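Local atomic coordinates of BlEst2 (Bacillus licheniformis, PDB entry 6WPX), a protein that probably hydrolyses ester bonds as a lipase or esterase, captured here in its propeptide form, whose C-terminal domain exerts autoinhibitory effects. Residues D124-L129 against S186-T191; E139-L144 against L198-F203; M97-L102 against H132-Y137; G145-G150 against G232-K237. All coordinates share one frame; numbering follows the deposited sequence.

Interaction 1 (D124-L129 against S186-T191); sequences DSQSAL and SFRDQT
Gln126 OE1 is the polar atom on which helices 121-131 and 181-191 meet, and two donors grip it. Arg188 NH1 gives it a hydrogen bond of 2.7 Å that lies in the carbonyl plane, on a lone pair, though the N-H...O angle of 142° shows a moderate bend. Water 1 donates to the same OE1 at 2.7 Å and accepts from Arg188 NH2 at 2.8 Å, so the guanidinium reaches the amide both directly and through the water. The two side chains cross at about a right angle. The arginine donor at OE1 supports the assignment of this end of the amide as oxygen, while NE2 bonds Tyr243 OH. Outside the pair, Arg188 NH1 also bridges to Asp192, and Arg188 NH2 bonds His148 O. Apolar groups lie beside the bond. Thr191 CG2 lies 3.8 Å from Gln126 OE1. Phe187 has CG anti to its backbone N (chi1 180°), and its ring turns its rim to helix 121-131: CE2 is 4.0 Å from Gln126 OE1, while CZ is 4.2 Å from Ser127 CB. Thr191 OG1 sits over the centre of this ring, 3.3 Å above its plane, and donates to Phe187 O from above the carbonyl plane. The short axes are 11.7 Å apart at closest and run 31° from parallel, a separation spanned by long side chains. Helix 121-131 follows strand 113-118 of the central sheet, the place of the helix behind the nucleophile elbow in the alpha/beta-hydrolase fold.

Interaction 2 (E139-L144 against L198-F203); sequences ERVITL and LKTKYF
Arg140 runs beside Lys201 and Phe203, and its CB rests 3.5 Å from Lys201 O. CG takes the crowded position between the backbone N and the carbonyl carbon (chi1 67°), and CD approaches Phe203 CE1 at 4.1 Å. Beyond it the chain turns to the carboxylate of Glu139: Arg140 NE reaches Glu139 OE1 at 2.8 Å in a salt bridge, and Arg140 NH2 takes the syn lone pair of Glu139 OE2 at 3.1 Å. This side-on grip pairs NE chiefly with OE1 and NH2 with OE2. Arg140 NH1 lies 3.6 Å from Phe203 CE1, with the guanidinium and ring planes only 15° apart, and it also bonds Leu270 O and Ile273 O. Beneath these side chains the strands run parallel, 19° between their short axes. Three backbone bonds join them: Val141 N to Lys201 O, Phe203 N to Val141 O, and Thr143 N to Phe203 O, the last at 2.8 Å. Val141 and Tyr202 share one face of the sheet, lying side by side and pointing the same way, with Val141 CB 3.7 Å from Tyr202 CD1. On the other face Ile142 CG1 meets Phe203 CB at 3.9 Å. Water 2 spans Glu139 O and Lys199 O just before the paired strands begin. The chemistry is thus divided: Val141 and Tyr202 pack without charge, whereas the sheet face with Arg140, Ile142 and Phe203 carries two cations, Lys201 NZ bonding Tyr202 O and Thr245 OG1, and the buried guanidinium, whose carboxylate and carbonyl partners would be expected to stabilise its charge.

Interaction 3 (M97-L102 against H132-Y137); sequences MLAAKL and HNAYHY
Ala99 on helix 91-109 and Ala134 in the loop 132-137 bring their CA atoms to 4.9 Å, the close point from which the backbones separate to 6.3 Å between Leu102 CA and Tyr137 CA. Asn133 takes a left-handed backbone conformation (phi 51°), and residues 134-136 then take helical angles without regular helical bonding, although Tyr137 N does bond Ala134 O. Small side chains permit the approach. Ala99 CB meets His132 CB at 3.5 Å, and the same Ala99 CB lies 3.8 Å from Ala134 CB. Leu102 holds CD1 anti to CA (chi2 169°), and this methyl reaches Ala134 CB, also at 3.8 Å. Farther along, Tyr137 CB stands 3.8 Å from the carbonyl oxygen of Leu102, and Leu102 CB lies 4.3 Å from Tyr137 CB. The contact is therefore apolar, with the carbonyl oxygens of Ala99 and Leu102 near the Tyr137 side chain. Polar ends are served from outside: His132 ND1 bonds Ser127 O, and Tyr137 OH bonds Arg103 NH1. His136 CB covers the centre of one face of the Tyr137 ring. The loop leads from helix 121-131 into strand 138-144, and here it packs against helix 91-109; Leu98 and Ala134 both touch Ala128 of helix 121-131, while Leu102 reaches inward to Val113 and Leu115 of strand 113-118.

Interaction 4 (G145-G150 against G232-K237); sequences GTPHHG and GAVTEK
Pro147 and Val234 mark the nearest backbone approach of two irregular segments, their CA atoms 5.8 Å apart and the end-to-end directions of the touching parts 61° from each other. Segment 145-150 is tightly folded: Pro147 centres an inverse gamma turn closed by His148 N to Thr146 O at 2.8 Å, and it also opens a type I beta turn to Gly150. Val234 fits against this bend. Its CG1, anti to the backbone N (chi1 -177°), comes to 3.6 Å from Pro147 CA and 3.8 Å from Pro147 CB, while its CG2 lies 3.4 Å from Gly145 O. That carbonyl oxygen is buried with no polar partner in the model. The loop after strand 138-144 here meets the one between strands 201-205 and 245-246; in alpha/beta hydrolases the latter region commonly carries the acid of the triad. Water 3 links the two segments, donating to Gly150 O at 3.0 Å and accepting from Thr235 N at 2.9 Å; just beyond, Asn238 ND2 gives Gly150 O another donor, and His149 and Asn238 bond through their backbones. At the start of segment 232-237, Asp231 OD1 accepts from the backbone N of Ala233 and Val234, and Ala233 touches His254 and also Asp347, from the beta-rich C-terminal part of the chain. Toward the more open end, His149 CD2 approaches Lys237 O at 3.6 Å, its ring oblique to that oxygen, while Lys237 NZ leads away to Thr280 O.

In the fold
Interactions 1, 2 and 4 are buried; interaction 3 is only partly so. Helix 121-131 and its flanks unite three of them: Gln126 and Leu129 of interaction 1 pack on Tyr202 and Val141 of interaction 2, and Ala128 O meets Ala134 N of interaction 3. Interaction 4, where the loop after strand 138-144 meets a second loop, connects to interaction 1 through Arg188 NH2 and His148 O, and to interaction 2 through Thr143 OG1 and His148 NE2. Their chemistry follows position: parallel-strand bonding within the sheet, a water-bridged amide-guanidinium pair between helices, apolar contact at the periphery, and a valine-proline fit near the centre of the chain.

Interaction 1 (D124-L129 against S186-T191)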
loop_
_atom_site.group_PDB
_atom_site.type_symbol
_atom_site.label_atom_id
_atom_site.label_comp_id
_atom_site.label_asym_id
_atom_site.label_seq_id
_atom_site.Cartn_x
_atom_site.Cartn_y
_atom_site.Cartn_z
ATOM N N ASP A 124 -0.347 6.021 12.885
ATOM C CA ASP A 124 0.369 6.869 13.859
ATOM C C ASP A 124 -0.626 7.292 14.950
ATOM O O ASP A 124 -0.273 7.383 16.125
ATOM C CB ASP A 124 0.911 8.143 13.176
ATOM C CG ASP A 124 1.879 7.931 12.033
ATOM O OD1 ASP A 124 2.470 6.819 11.945
ATOM O OD2 ASP A 124 2.120 8.898 11.281
ATOM N N SER A 125 -1.872 7.566 14.536
ATOM C CA SER A 125 -2.947 7.972 15.440
ATOM C C SER A 125 -3.243 6.914 16.468
ATOM O O SER A 125 -3.297 7.233 17.658
ATOM C CB SER A 125 -4.204 8.343 14.663
ATOM O OG SER A 125 -3.930 9.546 13.968
ATOM N N GLN A 126 -3.403 5.657 16.027
ATOM C CA GLN A 126 -3.683 4.535 16.933
ATOM C C GLN A 126 -2.549 4.303 17.850
ATOM O O GLN A 126 -2.780 4.036 19.020
ATOM C CB GLN A 126 -3.955 3.243 16.179
ATOM C CG GLN A 126 -5.395 3.006 15.887
ATOM C CD GLN A 126 -5.663 1.525 15.782
ATOM O OE1 GLN A 126 -4.938 0.797 15.106
ATOM N NE2 GLN A 126 -6.732 1.057 16.408
ATOM N N SER A 127 -1.319 4.377 17.327
ATOM C CA SER A 127 -0.123 4.215 18.136
ATOM C C SER A 127 -0.107 5.284 19.231
ATOM O O SER A 127 0.132 4.944 20.386
ATOM C CB SER A 127 1.124 4.322 17.270
ATOM O OG SER A 127 2.269 4.364 18.099
ATOM N N ALA A 128 -0.371 6.567 18.873
ATOM C CA ALA A 128 -0.409 7.663 19.845
ATOM C C ALA A 128 -1.401 7.337 20.945
ATOM O O ALA A 128 -1.038 7.377 22.115
ATOM C CB ALA A 128 -0.814 8.975 19.169
ATOM N N LEU A 129 -2.617 6.944 20.584
ATOM C CA LEU A 129 -3.660 6.678 21.579
ATOM C C LEU A 129 -3.458 5.432 22.414
ATOM O O LEU A 129 -3.623 5.484 23.627
ATOM C CB LEU A 129 -5.022 6.633 20.889
ATOM C CG LEU A 129 -5.751 7.974 20.807
ATOM C CD1 LEU A 129 -5.063 8.931 19.896
ATOM C CD2 LEU A 129 -7.121 7.779 20.299
ATOM N N SER A 186 1.587 -7.918 12.696
ATOM C CA SER A 186 2.162 -7.932 14.037
ATOM C C SER A 186 1.662 -6.688 14.814
ATOM O O SER A 186 1.224 -6.832 15.949
ATOM C CB SER A 186 3.677 -7.943 13.941
ATOM O OG SER A 186 4.301 -7.800 15.204
ATOM N N PHE A 187 1.677 -5.478 14.191
ATOM C CA PHE A 187 1.165 -4.257 14.834
ATOM C C PHE A 187 -0.300 -4.469 15.225
ATOM O O PHE A 187 -0.662 -4.161 16.351
ATOM C CB PHE A 187 1.315 -3.009 13.934
ATOM C CG PHE A 187 0.790 -1.740 14.581
ATOM C CD1 PHE A 187 1.564 -1.031 15.500
ATOM C CD2 PHE A 187 -0.497 -1.278 14.308
ATOM C CE1 PHE A 187 1.057 0.118 16.131
ATOM C CE2 PHE A 187 -1.002 -0.141 14.944
ATOM C CZ PHE A 187 -0.219 0.563 15.832
ATOM N N ARG A 188 -1.121 -5.052 14.323
ATOM C CA ARG A 188 -2.532 -5.378 14.591
ATOM C C ARG A 188 -2.637 -6.288 15.819
ATOM O O ARG A 188 -3.427 -6.017 16.727
ATOM C CB ARG A 188 -3.188 -6.067 13.369
ATOM C CG ARG A 188 -3.416 -5.147 12.167
ATOM C CD ARG A 188 -4.807 -4.498 12.126
ATOM N NE ARG A 188 -5.045 -3.708 13.330
ATOM C CZ ARG A 188 -4.568 -2.489 13.538
ATOM N NH1 ARG A 188 -4.752 -1.892 14.700
ATOM N NH2 ARG A 188 -3.922 -1.845 12.571
ATOM N N ASP A 189 -1.798 -7.336 15.872
ATOM C CA ASP A 189 -1.779 -8.285 16.981
ATOM C C ASP A 189 -1.502 -7.625 18.354
ATOM O O ASP A 189 -2.135 -7.998 19.338
ATOM C CB ASP A 189 -0.788 -9.416 16.699
ATOM C CG ASP A 189 -0.769 -10.472 17.794
ATOM O OD1 ASP A 189 -1.674 -11.333 17.803
ATOM O OD2 ASP A 189 0.113 -10.395 18.678
ATOM N N GLN A 190 -0.567 -6.655 18.403
ATOM C CA GLN A 190 -0.150 -5.907 19.602
ATOM C C GLN A 190 -1.089 -4.767 19.973
ATOM O O GLN A 190 -0.958 -4.189 21.052
ATOM C CB GLN A 190 1.227 -5.271 19.348
ATOM C CG GLN A 190 2.397 -6.239 19.125
ATOM C CD GLN A 190 3.685 -5.457 19.103
ATOM O OE1 GLN A 190 3.875 -4.541 18.287
ATOM N NE2 GLN A 190 4.569 -5.748 20.049
ATOM N N THR A 191 -1.981 -4.383 19.060
ATOM C CA THR A 191 -2.845 -3.225 19.239
ATOM C C THR A 191 -4.314 -3.560 19.514
ATOM O O THR A 191 -4.923 -2.968 20.404
ATOM C CB THR A 191 -2.684 -2.314 17.991
ATOM O OG1 THR A 191 -1.299 -2.016 17.815
ATOM C CG2 THR A 191 -3.474 -1.006 18.071
HETATM O O HOH W 1 -3.593 0.957 12.739
#

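Interaction 2 (E139-L144 against L198-F203)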
loop_
_atom_site.group_PDB
_atom_site.type_symbol
_atom_site.label_atom_id
_atom_site.label_comp_id
_atom_site.label_asym_id
_atom_site.label_seq_id
_atom_site.Cartn_x
_atom_site.Cartn_y
_atom_site.Cartn_z
ATOM N N GLU A 139 -11.363 12.102 21.673
ATOM C CA GLU A 139 -12.716 11.566 21.802
ATOM C C GLU A 139 -12.947 10.441 20.790
ATOM O O GLU A 139 -13.580 9.431 21.117
ATOM C CB GLU A 139 -13.742 12.713 21.654
ATOM C CG GLU A 139 -15.165 12.359 22.073
ATOM C CD GLU A 139 -16.058 11.986 20.900
ATOM O OE1 GLU A 139 -15.900 12.583 19.813
ATOM O OE2 GLU A 139 -16.915 11.090 21.069
ATOM N N ARG A 140 -12.437 10.613 19.559
ATOM C CA ARG A 140 -12.614 9.639 18.501
ATOM C C ARG A 140 -11.604 9.830 17.396
ATOM O O ARG A 140 -10.992 10.899 17.272
ATOM C CB ARG A 140 -14.062 9.661 17.940
ATOM C CG ARG A 140 -14.433 10.945 17.195
ATOM C CD ARG A 140 -15.875 10.918 16.707
ATOM N NE ARG A 140 -16.823 10.814 17.822
ATOM C CZ ARG A 140 -18.100 10.482 17.690
ATOM N NH1 ARG A 140 -18.605 10.229 16.485
ATOM N NH2 ARG A 140 -18.887 10.419 18.755
ATOM N N VAL A 141 -11.474 8.802 16.582
ATOM C CA VAL A 141 -10.578 8.770 15.434
ATOM C C VAL A 141 -11.349 8.346 14.180
ATOM O O VAL A 141 -12.003 7.306 14.163
ATOM C CB VAL A 141 -9.368 7.841 15.695
ATOM C CG1 VAL A 141 -8.392 7.838 14.515
ATOM C CG2 VAL A 141 -8.647 8.226 16.987
ATOM N N ILE A 142 -11.187 9.130 13.111
ATOM C CA ILE A 142 -11.690 8.834 11.779
ATOM C C ILE A 142 -10.452 8.676 10.883
ATOM O O ILE A 142 -9.626 9.570 10.797
ATOM C CB ILE A 142 -12.660 9.923 11.283
ATOM C CG1 ILE A 142 -13.866 10.060 12.244
ATOM C CG2 ILE A 142 -13.078 9.663 9.802
ATOM C CD1 ILE A 142 -14.483 11.400 12.230
ATOM N N THR A 143 -10.315 7.525 10.248
ATOM C CA THR A 143 -9.187 7.268 9.358
ATOM C C THR A 143 -9.680 7.283 7.913
ATOM O O THR A 143 -10.735 6.732 7.626
ATOM C CB THR A 143 -8.418 6.001 9.736
ATOM O OG1 THR A 143 -9.149 4.838 9.349
ATOM C CG2 THR A 143 -8.012 5.957 11.214
ATOM N N LEU A 144 -8.902 7.912 7.019
ATOM C CA LEU A 144 -9.204 8.041 5.603
ATOM C C LEU A 144 -8.124 7.296 4.820
ATOM O O LEU A 144 -6.969 7.727 4.805
ATOM C CB LEU A 144 -9.206 9.537 5.181
ATOM C CG LEU A 144 -10.011 10.545 6.065
ATOM C CD1 LEU A 144 -9.856 11.981 5.543
ATOM C CD2 LEU A 144 -11.469 10.168 6.144
ATOM N N LEU A 198 -10.121 -0.148 23.583
ATOM C CA LEU A 198 -11.531 0.019 23.961
ATOM C C LEU A 198 -11.908 1.435 24.397
ATOM O O LEU A 198 -13.096 1.751 24.426
ATOM C CB LEU A 198 -11.865 -0.950 25.113
ATOM C CG LEU A 198 -11.846 -2.439 24.787
ATOM C CD1 LEU A 198 -11.619 -3.265 26.047
ATOM C CD2 LEU A 198 -13.119 -2.867 24.040
ATOM N N LYS A 199 -10.929 2.253 24.742
ATOM C CA LYS A 199 -11.175 3.605 25.292
ATOM C C LYS A 199 -11.475 4.659 24.223
ATOM O O LYS A 199 -11.696 5.804 24.601
ATOM C CB LYS A 199 -9.989 4.017 26.158
ATOM C CG LYS A 199 -9.802 3.139 27.382
ATOM C CD LYS A 199 -8.750 3.647 28.299
ATOM C CE LYS A 199 -8.206 2.574 29.214
ATOM N NZ LYS A 199 -7.056 3.079 29.984
ATOM N N THR A 200 -11.413 4.287 22.947
ATOM C CA THR A 200 -11.666 5.258 21.858
ATOM C C THR A 200 -12.479 4.623 20.730
ATOM O O THR A 200 -12.267 3.478 20.408
ATOM C CB THR A 200 -10.392 5.894 21.291
ATOM O OG1 THR A 200 -9.361 6.060 22.255
ATOM C CG2 THR A 200 -10.669 7.184 20.564
ATOM N N LYS A 201 -13.401 5.402 20.188
ATOM C CA LYS A 201 -14.217 4.939 19.060
ATOM C C LYS A 201 -13.458 5.249 17.770
ATOM O O LYS A 201 -12.943 6.308 17.619
ATOM C CB LYS A 201 -15.574 5.636 19.043
ATOM C CG LYS A 201 -16.496 5.102 17.966
ATOM C CD LYS A 201 -16.934 3.672 18.212
ATOM C CE LYS A 201 -17.593 3.002 17.016
ATOM N NZ LYS A 201 -17.455 3.781 15.775
ATOM N N TYR A 202 -13.481 4.298 16.872
ATOM C CA TYR A 202 -12.852 4.346 15.544
ATOM C C TYR A 202 -13.856 4.271 14.428
ATOM O O TYR A 202 -14.835 3.523 14.508
ATOM C CB TYR A 202 -11.834 3.204 15.364
ATOM C CG TYR A 202 -10.625 3.367 16.244
ATOM C CD1 TYR A 202 -9.523 4.098 15.816
ATOM C CD2 TYR A 202 -10.593 2.824 17.526
ATOM C CE1 TYR A 202 -8.433 4.315 16.655
ATOM C CE2 TYR A 202 -9.501 3.013 18.364
ATOM C CZ TYR A 202 -8.418 3.751 17.923
ATOM O OH TYR A 202 -7.341 3.929 18.743
ATOM N N PHE A 203 -13.578 5.043 13.370
ATOM C CA PHE A 203 -14.338 5.089 12.122
ATOM C C PHE A 203 -13.347 4.991 10.997
ATOM O O PHE A 203 -12.296 5.637 11.038
ATOM C CB PHE A 203 -15.099 6.407 11.971
ATOM C CG PHE A 203 -16.221 6.610 12.948
ATOM C CD1 PHE A 203 -15.972 7.095 14.222
ATOM C CD2 PHE A 203 -17.538 6.332 12.587
ATOM C CE1 PHE A 203 -17.023 7.298 15.125
ATOM C CE2 PHE A 203 -18.583 6.545 13.483
ATOM C CZ PHE A 203 -18.319 7.023 14.747
HETATM O O HOH W 2 -13.582 8.254 23.765
#

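Interaction 3 (M97-L102 against H132-Y137)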
loop_
_atom_site.group_PDB
_atom_site.type_symbol
_atom_site.label_atom_id
_atom_site.label_comp_id
_atom_site.label_asym_id
_atom_site.label_seq_id
_atom_site.Cartn_x
_atom_site.Cartn_y
_atom_site.Cartn_z
ATOM N N MET A 97 5.441 11.214 19.141
ATOM C CA MET A 97 5.380 12.653 18.833
ATOM C C MET A 97 3.919 13.135 18.833
ATOM O O MET A 97 3.640 14.130 19.471
ATOM C CB MET A 97 6.009 12.940 17.474
ATOM C CG MET A 97 5.861 14.350 17.031
ATOM S SD MET A 97 6.596 14.674 15.466
ATOM C CE MET A 97 8.322 14.715 15.914
ATOM N N LEU A 98 3.034 12.443 18.119
ATOM C CA LEU A 98 1.627 12.849 18.077
ATOM C C LEU A 98 1.045 12.886 19.485
ATOM O O LEU A 98 0.407 13.873 19.834
ATOM C CB LEU A 98 0.822 11.926 17.151
ATOM C CG LEU A 98 -0.684 12.228 16.966
ATOM C CD1 LEU A 98 -0.937 13.668 16.428
ATOM C CD2 LEU A 98 -1.293 11.218 16.018
ATOM N N ALA A 99 1.323 11.856 20.314
ATOM C CA ALA A 99 0.848 11.795 21.699
ATOM C C ALA A 99 1.327 12.992 22.520
ATOM O O ALA A 99 0.532 13.575 23.266
ATOM C CB ALA A 99 1.300 10.506 22.351
ATOM N N ALA A 100 2.619 13.370 22.366
ATOM C CA ALA A 100 3.223 14.507 23.069
ATOM C C ALA A 100 2.548 15.822 22.657
ATOM O O ALA A 100 2.197 16.619 23.527
ATOM C CB ALA A 100 4.716 14.563 22.790
ATOM N N LYS A 101 2.288 16.012 21.343
ATOM C CA LYS A 101 1.655 17.240 20.848
ATOM C C LYS A 101 0.179 17.283 21.132
ATOM O O LYS A 101 -0.345 18.372 21.326
ATOM C CB LYS A 101 1.957 17.499 19.356
ATOM C CG LYS A 101 3.453 17.453 18.966
ATOM C CD LYS A 101 4.314 18.498 19.695
ATOM C CE LYS A 101 5.788 18.346 19.382
ATOM N NZ LYS A 101 6.556 19.443 20.006
ATOM N N LEU A 102 -0.501 16.113 21.203
ATOM C CA LEU A 102 -1.934 16.066 21.524
ATOM C C LEU A 102 -2.183 16.603 22.933
ATOM O O LEU A 102 -3.204 17.227 23.168
ATOM C CB LEU A 102 -2.540 14.670 21.338
ATOM C CG LEU A 102 -2.748 14.210 19.886
ATOM C CD1 LEU A 102 -3.095 12.725 19.850
ATOM C CD2 LEU A 102 -3.831 15.028 19.192
ATOM N N HIS A 132 0.892 5.085 23.324
ATOM C CA HIS A 132 1.495 6.277 23.942
ATOM C C HIS A 132 0.499 7.042 24.773
ATOM O O HIS A 132 0.682 8.229 25.034
ATOM C CB HIS A 132 2.204 7.154 22.895
ATOM C CG HIS A 132 3.329 6.435 22.240
ATOM N ND1 HIS A 132 3.131 5.694 21.089
ATOM C CD2 HIS A 132 4.606 6.281 22.647
ATOM C CE1 HIS A 132 4.301 5.137 20.823
ATOM N NE2 HIS A 132 5.219 5.481 21.720
ATOM N N ASN A 133 -0.586 6.355 25.163
ATOM C CA ASN A 133 -1.648 6.827 26.072
ATOM C C ASN A 133 -2.274 8.196 25.727
ATOM O O ASN A 133 -2.724 8.906 26.634
ATOM C CB ASN A 133 -1.111 6.830 27.518
ATOM C CG ASN A 133 -0.470 5.526 27.900
ATOM O OD1 ASN A 133 -1.106 4.473 27.882
ATOM N ND2 ASN A 133 0.820 5.558 28.173
ATOM N N ALA A 134 -2.317 8.558 24.423
ATOM C CA ALA A 134 -2.943 9.821 23.998
ATOM C C ALA A 134 -4.478 9.780 24.054
ATOM O O ALA A 134 -5.115 10.816 23.837
ATOM C CB ALA A 134 -2.480 10.214 22.604
ATOM N N TYR A 135 -5.082 8.607 24.378
ATOM C CA TYR A 135 -6.552 8.475 24.455
ATOM C C TYR A 135 -7.170 9.527 25.411
ATOM O O TYR A 135 -8.309 9.929 25.210
ATOM C CB TYR A 135 -6.989 7.038 24.829
ATOM C CG TYR A 135 -6.635 6.638 26.244
ATOM C CD1 TYR A 135 -7.500 6.898 27.300
ATOM C CD2 TYR A 135 -5.433 6.003 26.528
ATOM C CE1 TYR A 135 -7.148 6.578 28.615
ATOM C CE2 TYR A 135 -5.089 5.648 27.827
ATOM C CZ TYR A 135 -5.943 5.948 28.867
ATOM O OH TYR A 135 -5.577 5.569 30.132
ATOM N N HIS A 136 -6.402 9.983 26.431
ATOM C CA HIS A 136 -6.833 11.012 27.396
ATOM C C HIS A 136 -7.268 12.311 26.701
ATOM O O HIS A 136 -8.098 13.045 27.235
ATOM C CB HIS A 136 -5.662 11.349 28.356
ATOM C CG HIS A 136 -5.264 10.222 29.264
ATOM N ND1 HIS A 136 -6.098 9.778 30.280
ATOM C CD2 HIS A 136 -4.132 9.484 29.281
ATOM C CE1 HIS A 136 -5.459 8.781 30.860
ATOM N NE2 HIS A 136 -4.270 8.568 30.291
ATOM N N TYR A 137 -6.687 12.600 25.512
ATOM C CA TYR A 137 -6.878 13.859 24.798
ATOM C C TYR A 137 -7.778 13.771 23.599
ATOM O O TYR A 137 -8.052 14.789 22.959
ATOM C CB TYR A 137 -5.490 14.429 24.405
ATOM C CG TYR A 137 -4.471 14.328 25.526
ATOM C CD1 TYR A 137 -4.668 14.990 26.737
ATOM C CD2 TYR A 137 -3.360 13.495 25.411
ATOM C CE1 TYR A 137 -3.768 14.855 27.794
ATOM C CE2 TYR A 137 -2.451 13.350 26.463
ATOM C CZ TYR A 137 -2.656 14.042 27.649
ATOM O OH TYR A 137 -1.773 13.929 28.692
#

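Interaction 4 (G145-G150 against G232-K237)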
loop_
_atom_site.group_PDB
_atom_site.type_symbol
_atom_site.label_atom_id
_atom_site.label_comp_id
_atom_site.label_asym_id
_atom_site.label_seq_id
_atom_site.Cartn_x
_atom_site.Cartn_y
_atom_site.Cartn_z
ATOM N N GLY A 145 -8.517 6.211 4.168
ATOM C CA GLY A 145 -7.614 5.387 3.365
ATOM C C GLY A 145 -6.380 4.947 4.104
ATOM O O GLY A 145 -5.272 5.000 3.561
ATOM N N THR A 146 -6.553 4.553 5.370
ATOM C CA THR A 146 -5.423 4.141 6.192
ATOM C C THR A 146 -5.147 2.662 5.985
ATOM O O THR A 146 -6.041 1.858 6.237
ATOM C CB THR A 146 -5.672 4.432 7.688
ATOM O OG1 THR A 146 -5.707 5.858 7.879
ATOM C CG2 THR A 146 -4.576 3.801 8.591
ATOM N N PRO A 147 -3.907 2.272 5.620
ATOM C CA PRO A 147 -3.612 0.834 5.513
ATOM C C PRO A 147 -3.416 0.196 6.896
ATOM O O PRO A 147 -2.297 -0.179 7.258
ATOM C CB PRO A 147 -2.345 0.793 4.655
ATOM C CG PRO A 147 -1.637 2.100 4.960
ATOM C CD PRO A 147 -2.716 3.102 5.331
ATOM N N HIS A 148 -4.519 0.040 7.664
ATOM C CA HIS A 148 -4.458 -0.600 8.990
ATOM C C HIS A 148 -3.898 -2.038 8.908
ATOM O O HIS A 148 -3.335 -2.510 9.888
ATOM C CB HIS A 148 -5.836 -0.625 9.656
ATOM C CG HIS A 148 -6.341 0.740 10.019
ATOM N ND1 HIS A 148 -5.760 1.481 11.035
ATOM C CD2 HIS A 148 -7.359 1.450 9.480
ATOM C CE1 HIS A 148 -6.469 2.591 11.112
ATOM N NE2 HIS A 148 -7.446 2.618 10.188
ATOM N N HIS A 149 -4.063 -2.727 7.750
ATOM C CA HIS A 149 -3.543 -4.093 7.584
ATOM C C HIS A 149 -2.305 -4.113 6.669
ATOM O O HIS A 149 -1.876 -5.164 6.230
ATOM C CB HIS A 149 -4.637 -5.090 7.113
ATOM C CG HIS A 149 -5.804 -5.175 8.059
ATOM N ND1 HIS A 149 -5.881 -6.150 9.028
ATOM C CD2 HIS A 149 -6.860 -4.348 8.193
ATOM C CE1 HIS A 149 -7.001 -5.924 9.689
ATOM N NE2 HIS A 149 -7.620 -4.846 9.234
ATOM N N GLY A 150 -1.743 -2.949 6.403
ATOM C CA GLY A 150 -0.564 -2.848 5.569
ATOM C C GLY A 150 -0.826 -2.575 4.105
ATOM O O GLY A 150 -1.961 -2.638 3.620
ATOM N N GLY A 232 -6.140 2.854 -5.270
ATOM C CA GLY A 232 -4.887 3.101 -5.977
ATOM C C GLY A 232 -3.678 2.962 -5.067
ATOM O O GLY A 232 -2.557 2.791 -5.553
ATOM N N ALA A 233 -3.887 2.989 -3.735
ATOM C CA ALA A 233 -2.764 2.851 -2.800
ATOM C C ALA A 233 -3.062 1.879 -1.688
ATOM O O ALA A 233 -2.144 1.323 -1.115
ATOM C CB ALA A 233 -2.402 4.212 -2.215
ATOM N N VAL A 234 -4.342 1.743 -1.310
ATOM C CA VAL A 234 -4.721 0.898 -0.179
ATOM C C VAL A 234 -5.948 0.113 -0.584
ATOM O O VAL A 234 -6.856 0.694 -1.183
ATOM C CB VAL A 234 -4.997 1.745 1.117
ATOM C CG1 VAL A 234 -5.314 0.844 2.306
ATOM C CG2 VAL A 234 -3.828 2.681 1.454
ATOM N N THR A 235 -6.004 -1.180 -0.231
ATOM C CA THR A 235 -7.205 -1.995 -0.516
ATOM C C THR A 235 -8.280 -1.709 0.526
ATOM O O THR A 235 -7.960 -1.414 1.668
ATOM C CB THR A 235 -6.892 -3.483 -0.593
ATOM O OG1 THR A 235 -6.542 -3.925 0.710
ATOM C CG2 THR A 235 -5.778 -3.810 -1.627
ATOM N N GLU A 236 -9.555 -1.811 0.130
ATOM C CA GLU A 236 -10.664 -1.546 1.047
ATOM C C GLU A 236 -10.530 -2.458 2.294
ATOM O O GLU A 236 -10.681 -1.984 3.421
ATOM C CB GLU A 236 -12.006 -1.756 0.311
ATOM C CG GLU A 236 -13.224 -1.679 1.215
ATOM C CD GLU A 236 -13.643 -2.954 1.926
ATOM O OE1 GLU A 236 -14.339 -2.859 2.955
ATOM O OE2 GLU A 236 -13.257 -4.053 1.467
ATOM N N LYS A 237 -10.236 -3.758 2.090
ATOM C CA LYS A 237 -10.079 -4.682 3.222
ATOM C C LYS A 237 -8.940 -4.266 4.173
ATOM O O LYS A 237 -9.084 -4.397 5.391
ATOM C CB LYS A 237 -9.917 -6.139 2.755
ATOM C CG LYS A 237 -11.240 -6.765 2.274
ATOM C CD LYS A 237 -12.211 -7.089 3.437
ATOM C CE LYS A 237 -13.657 -6.971 3.031
ATOM N NZ LYS A 237 -14.566 -6.991 4.206
HETATM O O HOH W 3 -3.606 -2.153 1.106
#